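Local coordinates for uncharacterized IolB-like protein (Salmonella typhimurium LT2, PDB 2QJV), which is uncharacterised but, as a nickel-binding member of the KduI/IolB family of cupins, is probably an isomerase acting on a sugar acid such as glucuronate, at residues 86-91 with 142-147; 108-113 with 244-249. The protein carries 2 engineered substitutions. All coordinates share one frame; numbering follows the deposited sequence.

Contact 1 (86-91 with 142-147); sequences SVYLPH and NILPDS. With NI (nickel (II) ion), chain C.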
loop_
_atom_site.group_PDB
_atom_site.type_symbol
_atom_site.label_atom_id
_atom_site.label_comp_id
_atom_site.label_asym_id
_atom_site.label_seq_id
_atom_site.Cartn_x
_atom_site.Cartn_y
_atom_site.Cartn_z
ATOM N N SER A 86 17.758 -37.144 0.336
ATOM C CA SER A 86 17.847 -36.200 -0.757
ATOM C C SER A 86 18.724 -36.781 -1.865
ATOM O O SER A 86 19.527 -37.692 -1.640
ATOM C CB SER A 86 18.446 -34.849 -0.297
ATOM O OG SER A 86 17.750 -34.379 0.844
ATOM N N VAL A 87 18.550 -36.257 -3.076
ATOM C CA VAL A 87 19.395 -36.621 -4.217
ATOM C C VAL A 87 19.934 -35.347 -4.867
ATOM O O VAL A 87 19.150 -34.441 -5.218
ATOM C CB VAL A 87 18.672 -37.463 -5.280
ATOM C CG1 VAL A 87 19.633 -37.697 -6.498
ATOM C CG2 VAL A 87 18.161 -38.751 -4.645
ATOM N N TYR A 88 21.267 -35.267 -4.953
ATOM C CA TYR A 88 21.941 -34.184 -5.651
ATOM C C TYR A 88 22.015 -34.506 -7.156
ATOM O O TYR A 88 22.464 -35.589 -7.540
ATOM C CB TYR A 88 23.359 -33.896 -5.080
ATOM C CG TYR A 88 24.093 -32.916 -5.970
ATOM C CD1 TYR A 88 23.852 -31.541 -5.884
ATOM C CD2 TYR A 88 24.960 -33.362 -6.982
ATOM C CE1 TYR A 88 24.489 -30.661 -6.745
ATOM C CE2 TYR A 88 25.593 -32.477 -7.844
ATOM C CZ TYR A 88 25.347 -31.137 -7.720
ATOM O OH TYR A 88 25.964 -30.266 -8.584
ATOM N N LEU A 89 21.585 -33.553 -7.994
ATOM C CA LEU A 89 21.653 -33.676 -9.439
ATOM C C LEU A 89 22.475 -32.525 -10.005
ATOM O O LEU A 89 22.129 -31.377 -9.783
ATOM C CB LEU A 89 20.264 -33.641 -10.106
ATOM C CG LEU A 89 19.171 -34.599 -9.707
ATOM C CD1 LEU A 89 17.875 -34.253 -10.477
ATOM C CD2 LEU A 89 19.676 -36.051 -9.938
ATOM N N PRO A 90 23.550 -32.837 -10.745
ATOM C CA PRO A 90 24.309 -31.768 -11.408
ATOM C C PRO A 90 23.479 -31.241 -12.570
ATOM O O PRO A 90 22.396 -31.781 -12.882
ATOM C CB PRO A 90 25.561 -32.478 -11.899
ATOM C CG PRO A 90 25.106 -33.875 -12.144
ATOM C CD PRO A 90 24.096 -34.160 -11.068
ATOM N N HIS A 91 23.935 -30.167 -13.184
ATOM C CA HIS A 91 23.215 -29.628 -14.334
ATOM C C HIS A 91 23.376 -30.570 -15.548
ATOM O O HIS A 91 24.172 -31.508 -15.517
ATOM C CB HIS A 91 23.657 -28.204 -14.601
ATOM C CG HIS A 91 24.950 -28.127 -15.302
ATOM N ND1 HIS A 91 26.145 -28.467 -14.704
ATOM C CD2 HIS A 91 25.230 -27.851 -16.587
ATOM C CE1 HIS A 91 27.112 -28.354 -15.590
ATOM N NE2 HIS A 91 26.581 -27.982 -16.733
ATOM N N ASN A 142 21.754 -30.347 8.423
ATOM C CA ASN A 142 22.531 -29.798 7.296
ATOM C C ASN A 142 22.566 -30.782 6.133
ATOM O O ASN A 142 23.456 -31.647 6.034
ATOM C CB ASN A 142 23.942 -29.393 7.768
ATOM C CG ASN A 142 23.904 -28.219 8.744
ATOM O OD1 ASN A 142 24.297 -28.339 9.918
ATOM N ND2 ASN A 142 23.390 -27.093 8.276
ATOM N N ILE A 143 21.541 -30.668 5.290
ATOM C CA ILE A 143 21.381 -31.508 4.101
ATOM C C ILE A 143 22.516 -31.260 3.075
ATOM O O ILE A 143 23.135 -32.196 2.598
ATOM C CB ILE A 143 19.988 -31.328 3.445
ATOM C CG1 ILE A 143 18.890 -31.852 4.390
ATOM C CG2 ILE A 143 19.948 -32.021 2.032
ATOM C CD1 ILE A 143 17.480 -31.454 4.008
ATOM N N LEU A 144 22.796 -30.001 2.783
ATOM C CA LEU A 144 23.782 -29.631 1.805
ATOM C C LEU A 144 24.503 -28.349 2.231
ATOM O O LEU A 144 24.180 -27.252 1.765
ATOM C CB LEU A 144 23.146 -29.519 0.411
ATOM C CG LEU A 144 24.102 -29.351 -0.794
ATOM C CD1 LEU A 144 25.314 -30.306 -0.724
ATOM C CD2 LEU A 144 23.291 -29.506 -2.085
ATOM N N PRO A 145 25.429 -28.480 3.188
ATOM C CA PRO A 145 26.171 -27.315 3.688
ATOM C C PRO A 145 27.336 -26.901 2.792
ATOM O O PRO A 145 27.690 -27.632 1.869
ATOM C CB PRO A 145 26.719 -27.802 5.015
ATOM C CG PRO A 145 26.873 -29.298 4.833
ATOM C CD PRO A 145 25.838 -29.723 3.866
ATOM N N ASP A 146 27.973 -25.778 3.122
ATOM C CA ASP A 146 29.111 -25.283 2.318
ATOM C C ASP A 146 30.399 -26.114 2.457
ATOM O O ASP A 146 31.311 -25.924 1.676
ATOM C CB ASP A 146 29.373 -23.772 2.536
ATOM C CG ASP A 146 29.888 -23.386 3.936
ATOM O OD1 ASP A 146 30.251 -24.246 4.782
ATOM O OD2 ASP A 146 29.954 -22.135 4.151
ATOM N N SER A 147 30.426 -27.027 3.429
ATOM C CA SER A 147 31.490 -27.970 3.636
ATOM C C SER A 147 31.301 -29.274 2.832
ATOM O O SER A 147 32.166 -30.139 2.895
ATOM C CB SER A 147 31.600 -28.313 5.130
ATOM O OG SER A 147 30.325 -28.717 5.605
HETATM NI NI NI C . 27.559 -27.555 -18.829
HETATM O O HOH W 1 29.402 -29.126 -18.472
HETATM O O HOH W 2 26.613 -25.809 -19.378
#
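A classic beta bulge, in which Ile143 and Leu144 both face Val155, presents two apolar side chains to Ser86 and Tyr88 of strand 86-89. The corner at Ile143 comes just after strand 138-142 of the five-stranded sheet, whereas 86-89 belongs to the six-stranded one; no hydrogen bond crosses between the segments. Ser86 OG lies 3.4 Å from Ile143 CG2, the methyl branch that stands anti to the Ile143 backbone N and so extends across to strand 86-89; behind the hydroxyl, Ser86 CB is 4.0 Å from the same methyl. Next to Ile143, Leu144 CD2 approaches the Tyr88 ring obliquely and comes within 4.3 Å of Tyr88 CD1. The phenol end is held by another strand, because Tyr88 OH is hydrogen-bonded to Glu50 OE1. Past the end of strand 86-89, His91 NE2 binds a nickel ion at 2.4 Å, together with His92 and two waters. The chemistry is thus that of a small, buried, mostly apolar interface, methyl groups on one side, a hydroxyl and a ring on the other: dispersion carries the contact itself, while the Tyr88 hydroxyl finds its directional partner in Glu50.

Contact 2 (108-113 with 244-249); sequences CSAPGF and VMAGPL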
loop_
_atom_site.group_PDB
_atom_site.type_symbol
_atom_site.label_atom_id
_atom_site.label_comp_id
_atom_site.label_asym_id
_atom_site.label_seq_id
_atom_site.Cartn_x
_atom_site.Cartn_y
_atom_site.Cartn_z
ATOM N N CYS A 108 15.052 -28.128 -5.047
ATOM C CA CYS A 108 15.852 -26.933 -4.762
ATOM C C CYS A 108 16.765 -26.710 -5.950
ATOM O O CYS A 108 17.454 -27.646 -6.354
ATOM C CB CYS A 108 16.685 -27.117 -3.478
ATOM S SG CYS A 108 15.777 -27.779 -2.064
ATOM N N SER A 109 16.769 -25.509 -6.542
ATOM C CA SER A 109 17.592 -25.278 -7.715
ATOM C C SER A 109 18.410 -23.993 -7.675
ATOM O O SER A 109 18.037 -23.035 -7.023
ATOM C CB SER A 109 16.719 -25.304 -8.994
ATOM O OG SER A 109 15.747 -24.276 -8.993
ATOM N N ALA A 110 19.526 -24.011 -8.401
ATOM C CA ALA A 110 20.441 -22.873 -8.524
ATOM C C ALA A 110 21.298 -23.072 -9.760
ATOM O O ALA A 110 21.296 -24.169 -10.349
ATOM C CB ALA A 110 21.306 -22.668 -7.245
ATOM N N PRO A 111 22.020 -22.026 -10.184
ATOM C CA PRO A 111 22.875 -22.219 -11.361
ATOM C C PRO A 111 23.916 -23.341 -11.198
ATOM O O PRO A 111 24.523 -23.522 -10.127
ATOM C CB PRO A 111 23.532 -20.840 -11.560
ATOM C CG PRO A 111 22.549 -19.884 -10.938
ATOM C CD PRO A 111 22.039 -20.622 -9.728
ATOM N N GLY A 112 24.035 -24.132 -12.270
ATOM C CA GLY A 112 24.974 -25.213 -12.343
ATOM C C GLY A 112 25.973 -25.036 -13.464
ATOM O O GLY A 112 25.631 -24.632 -14.562
ATOM N N PHE A 113 27.215 -25.368 -13.165
ATOM C CA PHE A 113 28.327 -25.247 -14.104
ATOM C C PHE A 113 29.398 -26.324 -13.958
ATOM O O PHE A 113 30.204 -26.478 -14.858
ATOM C CB PHE A 113 28.990 -23.861 -13.952
ATOM C CG PHE A 113 29.265 -23.461 -12.517
ATOM C CD1 PHE A 113 30.418 -23.894 -11.870
ATOM C CD2 PHE A 113 28.383 -22.647 -11.824
ATOM C CE1 PHE A 113 30.668 -23.543 -10.558
ATOM C CE2 PHE A 113 28.635 -22.273 -10.506
ATOM C CZ PHE A 113 29.795 -22.718 -9.881
ATOM N N VAL A 244 16.594 -22.982 1.276
ATOM C CA VAL A 244 17.494 -23.042 0.125
ATOM C C VAL A 244 18.208 -21.669 0.058
ATOM O O VAL A 244 17.569 -20.600 0.199
ATOM C CB VAL A 244 16.794 -23.383 -1.236
ATOM C CG1 VAL A 244 17.808 -23.496 -2.400
ATOM C CG2 VAL A 244 15.936 -24.677 -1.096
HETATM N N MSE A 245 19.523 -21.715 -0.129
HETATM C CA MSE A 245 20.335 -20.539 -0.370
HETATM C C MSE A 245 21.271 -20.728 -1.544
HETATM O O MSE A 245 21.692 -21.840 -1.846
HETATM C CB MSE A 245 21.196 -20.163 0.847
HETATM C CG MSE A 245 20.420 -19.609 2.021
HETATM SE SE MSE A 245 21.687 -19.184 3.461
HETATM C CE MSE A 245 22.198 -20.902 3.878
ATOM N N ALA A 246 21.570 -19.611 -2.211
ATOM C CA ALA A 246 22.570 -19.539 -3.282
ATOM C C ALA A 246 22.890 -18.082 -3.607
ATOM O O ALA A 246 22.084 -17.178 -3.337
ATOM C CB ALA A 246 22.143 -20.331 -4.593
ATOM N N GLY A 247 24.088 -17.884 -4.158
ATOM C CA GLY A 247 24.615 -16.587 -4.601
ATOM C C GLY A 247 25.862 -16.752 -5.433
ATOM O O GLY A 247 26.186 -17.868 -5.820
ATOM N N PRO A 248 26.597 -15.640 -5.695
ATOM C CA PRO A 248 27.796 -15.777 -6.521
ATOM C C PRO A 248 28.942 -16.541 -5.857
ATOM O O PRO A 248 29.794 -17.085 -6.567
ATOM C CB PRO A 248 28.205 -14.318 -6.803
ATOM C CG PRO A 248 27.644 -13.547 -5.632
ATOM C CD PRO A 248 26.370 -14.248 -5.251
ATOM N N LEU A 249 28.964 -16.571 -4.528
ATOM C CA LEU A 249 29.994 -17.252 -3.746
ATOM C C LEU A 249 29.327 -18.220 -2.768
ATOM O O LEU A 249 28.553 -17.826 -1.884
ATOM C CB LEU A 249 30.913 -16.250 -3.025
ATOM C CG LEU A 249 32.093 -16.815 -2.199
ATOM C CD1 LEU A 249 33.108 -17.576 -3.060
ATOM C CD2 LEU A 249 32.784 -15.677 -1.460
#
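Cys108 and Val244 pack closely between two strands that share no hydrogen bond across these segments. Val244 CG2 lies 3.3 Å from Cys108 SG and 3.5 Å from Cys108 CB, both tighter than ordinary van der Waals contact, while Val244 CG1 flanks the cysteine more loosely at 3.9 Å from the same CB. Both reaching groups sit beside their own backbone N, anti to the carbonyl carbon (chi1 -47° for Cys108 SG), and this brings sulfur and methyl together. Two residues on, Ala110 CB and Ala246 CB meet tip to tip at 3.6 Å; the backbone separation is nearly the same at both pairs, 6.5 Å from Cys108 CA to Val244 CA and 6.6 Å from Ala110 CA to Ala246 CA. Strands 104-111 and 238-246 run almost the same way here, 7° apart, yet belong to separate antiparallel sheets, so the meeting is one of sheet face against sheet face, consistent with the paired beta domains of a bicupin. Beyond the alanines the backbones diverge. Pro111 still points toward 244-249 but makes no contact with it, and Phe113 points back toward the same segment without reaching contact. Phe113, Pro248 and Leu249 are all exposed on this side, where 108-113 turns to other partners: Pro111 O accepts a hydrogen bond from Ser152 OG, and Phe113 N donates one to Asp151 OD2.

Along the chain the segments alternate, 86-91, 108-113, 142-147, 244-249, so contacts 1 and 2 interlock rather than nest, and each joins the six-stranded sheet to the region of the five-stranded one. In the first sheet, strands 86-89 and 104-111 flank strand 49-55; in the second, strand 154-160 lies between 138-142 and 238-246. The contact centres are 10 Å apart, and the two also touch directly where His91 CE1 packs 3.5 Å from Phe113 C. Together they show how early and late parts of the sequence are tied into one body, with the nickel bound by His91 and His92 distinct from that held by His171, His173, Glu186 and His229.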